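Local coordinates for protein transport protein HOFQ (Aggregatibacter actinomycetemcomitans, PDB 2Y3M) that probably acts as the outer-membrane secretin for DNA uptake in natural competence, its extra-membranous domains binding DNA, at residues 110-120 with 160-168. Numbering follows the deposited sequence.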
# COMPACT_ATOMS: atom_id res chain seq x y z
N ILE B 110 10.34 21.22 24.16
CA ILE B 110 9.47 22.37 23.97
C ILE B 110 8.09 21.89 23.53
O ILE B 110 7.95 21.20 22.52
CB ILE B 110 10.11 23.41 23.02
CG1 ILE B 110 11.46 23.86 23.60
CG2 ILE B 110 9.19 24.61 22.86
CD1 ILE B 110 12.44 24.38 22.58
N LYS B 111 7.09 22.24 24.32
CA LYS B 111 5.72 21.86 24.06
C LYS B 111 5.02 23.04 23.41
O LYS B 111 4.85 24.08 24.03
CB LYS B 111 5.01 21.49 25.36
CG LYS B 111 5.67 20.37 26.13
CD LYS B 111 4.89 20.07 27.40
CE LYS B 111 5.32 18.75 28.02
NZ LYS B 111 4.42 18.39 29.16
N LEU B 112 4.60 22.88 22.16
CA LEU B 112 3.96 23.98 21.45
C LEU B 112 2.49 24.10 21.79
O LEU B 112 1.84 23.12 22.13
CB LEU B 112 4.17 23.84 19.94
CG LEU B 112 5.63 23.84 19.51
CD1 LEU B 112 5.72 23.42 18.07
CD2 LEU B 112 6.28 25.21 19.73
N HIS B 113 1.97 25.33 21.71
CA HIS B 113 0.58 25.61 22.10
C HIS B 113 -0.25 26.18 20.95
O HIS B 113 -1.48 26.07 20.96
CB HIS B 113 0.54 26.57 23.29
CG HIS B 113 1.10 25.99 24.56
ND1 HIS B 113 0.31 25.37 25.50
CD2 HIS B 113 2.36 25.94 25.03
CE1 HIS B 113 1.07 24.96 26.50
NE2 HIS B 113 2.32 25.30 26.25
N PHE B 114 0.41 26.80 19.97
CA PHE B 114 -0.30 27.48 18.89
C PHE B 114 0.20 27.12 17.49
O PHE B 114 -0.59 26.98 16.56
CB PHE B 114 -0.29 29.00 19.09
CG PHE B 114 -0.90 29.44 20.40
CD1 PHE B 114 -2.29 29.52 20.54
CD2 PHE B 114 -0.10 29.77 21.48
CE1 PHE B 114 -2.86 29.92 21.75
CE2 PHE B 114 -0.66 30.17 22.69
CZ PHE B 114 -2.04 30.25 22.83
N ALA B 115 1.51 26.96 17.36
CA ALA B 115 2.12 26.61 16.08
C ALA B 115 2.25 25.10 15.90
O ALA B 115 2.20 24.35 16.88
CB ALA B 115 3.49 27.28 15.95
N LYS B 116 2.39 24.66 14.65
CA LYS B 116 2.79 23.29 14.33
C LYS B 116 4.32 23.19 14.35
O LYS B 116 5.01 24.06 13.80
CB LYS B 116 2.28 22.89 12.95
CG LYS B 116 0.94 22.16 12.95
CD LYS B 116 0.56 21.71 11.55
CE LYS B 116 -0.04 22.85 10.73
NZ LYS B 116 -0.27 22.46 9.31
N ALA B 117 4.82 22.12 14.97
CA ALA B 117 6.26 21.85 15.06
C ALA B 117 6.96 21.93 13.69
O ALA B 117 8.02 22.54 13.58
CB ALA B 117 6.51 20.50 15.72
N SER B 118 6.35 21.33 12.67
CA SER B 118 6.92 21.32 11.32
C SER B 118 6.99 22.72 10.70
O SER B 118 7.96 23.04 10.01
CB SER B 118 6.12 20.39 10.41
OG SER B 118 4.76 20.76 10.38
N GLU B 119 5.99 23.55 10.98
CA GLU B 119 5.99 24.94 10.51
C GLU B 119 7.07 25.78 11.20
O GLU B 119 7.76 26.57 10.55
CB GLU B 119 4.61 25.60 10.67
CG GLU B 119 3.48 24.91 9.90
CD GLU B 119 3.65 24.96 8.38
OE1 GLU B 119 4.35 25.86 7.86
OE2 GLU B 119 3.07 24.08 7.70
N VAL B 120 7.22 25.58 12.51
CA VAL B 120 8.29 26.21 13.28
C VAL B 120 9.65 25.83 12.70
O VAL B 120 10.50 26.69 12.46
CB VAL B 120 8.23 25.82 14.78
CG1 VAL B 120 9.40 26.42 15.56
CG2 VAL B 120 6.92 26.27 15.39
N LYS B 160 15.38 27.83 21.85
CA LYS B 160 14.25 27.75 22.77
C LYS B 160 13.55 29.11 22.83
O LYS B 160 12.32 29.18 22.82
CB LYS B 160 14.73 27.30 24.16
CG LYS B 160 13.63 27.05 25.17
CD LYS B 160 14.18 26.37 26.42
CE LYS B 160 13.20 26.51 27.57
NZ LYS B 160 13.59 25.68 28.73
N LYS B 161 14.32 30.19 22.88
CA LYS B 161 13.75 31.53 22.86
C LYS B 161 13.07 31.82 21.52
O LYS B 161 11.95 32.33 21.49
CB LYS B 161 14.81 32.58 23.20
CG LYS B 161 15.13 32.65 24.69
CD LYS B 161 16.30 33.60 24.99
CE LYS B 161 15.86 35.04 25.08
NZ LYS B 161 15.06 35.31 26.32
N LEU B 162 13.74 31.48 20.42
CA LEU B 162 13.17 31.69 19.09
C LEU B 162 11.86 30.91 18.88
O LEU B 162 10.90 31.44 18.30
CB LEU B 162 14.20 31.34 18.02
CG LEU B 162 13.96 31.68 16.54
CD1 LEU B 162 13.39 33.08 16.32
CD2 LEU B 162 15.27 31.49 15.79
N ILE B 163 11.82 29.68 19.38
CA ILE B 163 10.64 28.82 19.24
C ILE B 163 9.45 29.39 19.99
O ILE B 163 8.33 29.38 19.49
CB ILE B 163 10.94 27.38 19.68
CG1 ILE B 163 11.81 26.68 18.63
CG2 ILE B 163 9.64 26.60 19.91
CD1 ILE B 163 12.50 25.44 19.12
N LYS B 164 9.71 29.92 21.18
CA LYS B 164 8.66 30.51 22.01
C LYS B 164 8.09 31.81 21.43
O LYS B 164 6.93 32.14 21.70
CB LYS B 164 9.14 30.68 23.45
CG LYS B 164 9.23 29.34 24.19
CD LYS B 164 9.34 29.49 25.70
CE LYS B 164 9.13 28.13 26.37
NZ LYS B 164 9.34 28.18 27.84
N GLU B 165 8.88 32.52 20.63
CA GLU B 165 8.38 33.68 19.90
C GLU B 165 7.50 33.27 18.73
O GLU B 165 6.52 33.94 18.41
CB GLU B 165 9.52 34.59 19.41
CG GLU B 165 10.25 35.37 20.49
CD GLU B 165 9.32 35.98 21.55
OE1 GLU B 165 8.27 36.57 21.21
OE2 GLU B 165 9.67 35.87 22.74
N LEU B 166 7.86 32.16 18.09
CA LEU B 166 7.13 31.66 16.93
C LEU B 166 5.86 30.92 17.33
O LEU B 166 4.97 30.71 16.50
CB LEU B 166 8.02 30.74 16.10
CG LEU B 166 9.17 31.35 15.27
CD1 LEU B 166 10.13 30.25 14.85
CD2 LEU B 166 8.64 32.10 14.06
N ASP B 167 5.77 30.55 18.60
CA ASP B 167 4.65 29.77 19.11
C ASP B 167 3.46 30.66 19.53
O ASP B 167 3.04 30.65 20.69
CB ASP B 167 5.12 28.90 20.28
CG ASP B 167 4.08 27.87 20.71
OD1 ASP B 167 3.12 27.61 19.95
OD2 ASP B 167 4.24 27.30 21.81
N LYS B 168 2.93 31.42 18.57
CA LYS B 168 1.71 32.22 18.78
C LYS B 168 1.06 32.62 17.46
O LYS B 168 0.29 31.85 16.88
CB LYS B 168 1.98 33.45 19.66
CG LYS B 168 3.19 34.29 19.26
CD LYS B 168 3.68 35.16 20.42
CE LYS B 168 4.37 34.32 21.51
NZ LYS B 168 4.70 35.14 22.71
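The carboxylate of D167, the first residue beyond helix 153-166, is gripped by three successive backbone N-H groups of the loop between strand 106-111 and helix 117-125. H113 N straddles both oxygens, at 3.1 Å from D167 OD1 and 3.0 Å from D167 OD2, meeting the syn lone pair of each. F114 N gives the shortest bond, 2.8 Å to D167 OD1, from the syn side but tilted 19° out of the carboxylate plane. A115 N reaches the same OD1 nearly in line with its C-O bond, and this link is the straightest, with an N-H...O angle of 170°. OD1 thus accepts three N-H groups, which fixes the rotation of the carboxylate and probably stabilises its negative charge. With CG anti to the backbone N (chi1 -169°), the acid group of D167 extends into the loop. The H113 ring turns its edge to D167 OD2, while F114 brings its ring edge beside D167 O, with CD2 3.4 Å from that oxygen.

Apolar contacts continue the interface along the helix. I163 is the common apolar partner: its CG2 meets I110 CG2 at 3.6 Å and also touches L112 CD2, its CD1 lies against I110 CD1, and its CG1 faces V120 CG1. The CD1 of I110 also rests on CA and CG of K160. L112 CD2 bridges the two regions, lying against the D167 carboxylate as well as I163. V120 CG1 also lies 4.0 Å from L166 CD1.

L147 of the neighbouring strand 146-151 touches L112, V120 and I163, adding to the apolar layer between sheet and helices. Helix 153-166 thus packs against strand 106-111, outermost in its sheet within the chain, and against helix 117-125 of an alpha/beta secretin domain, consistent with the reported type I KH-like fold.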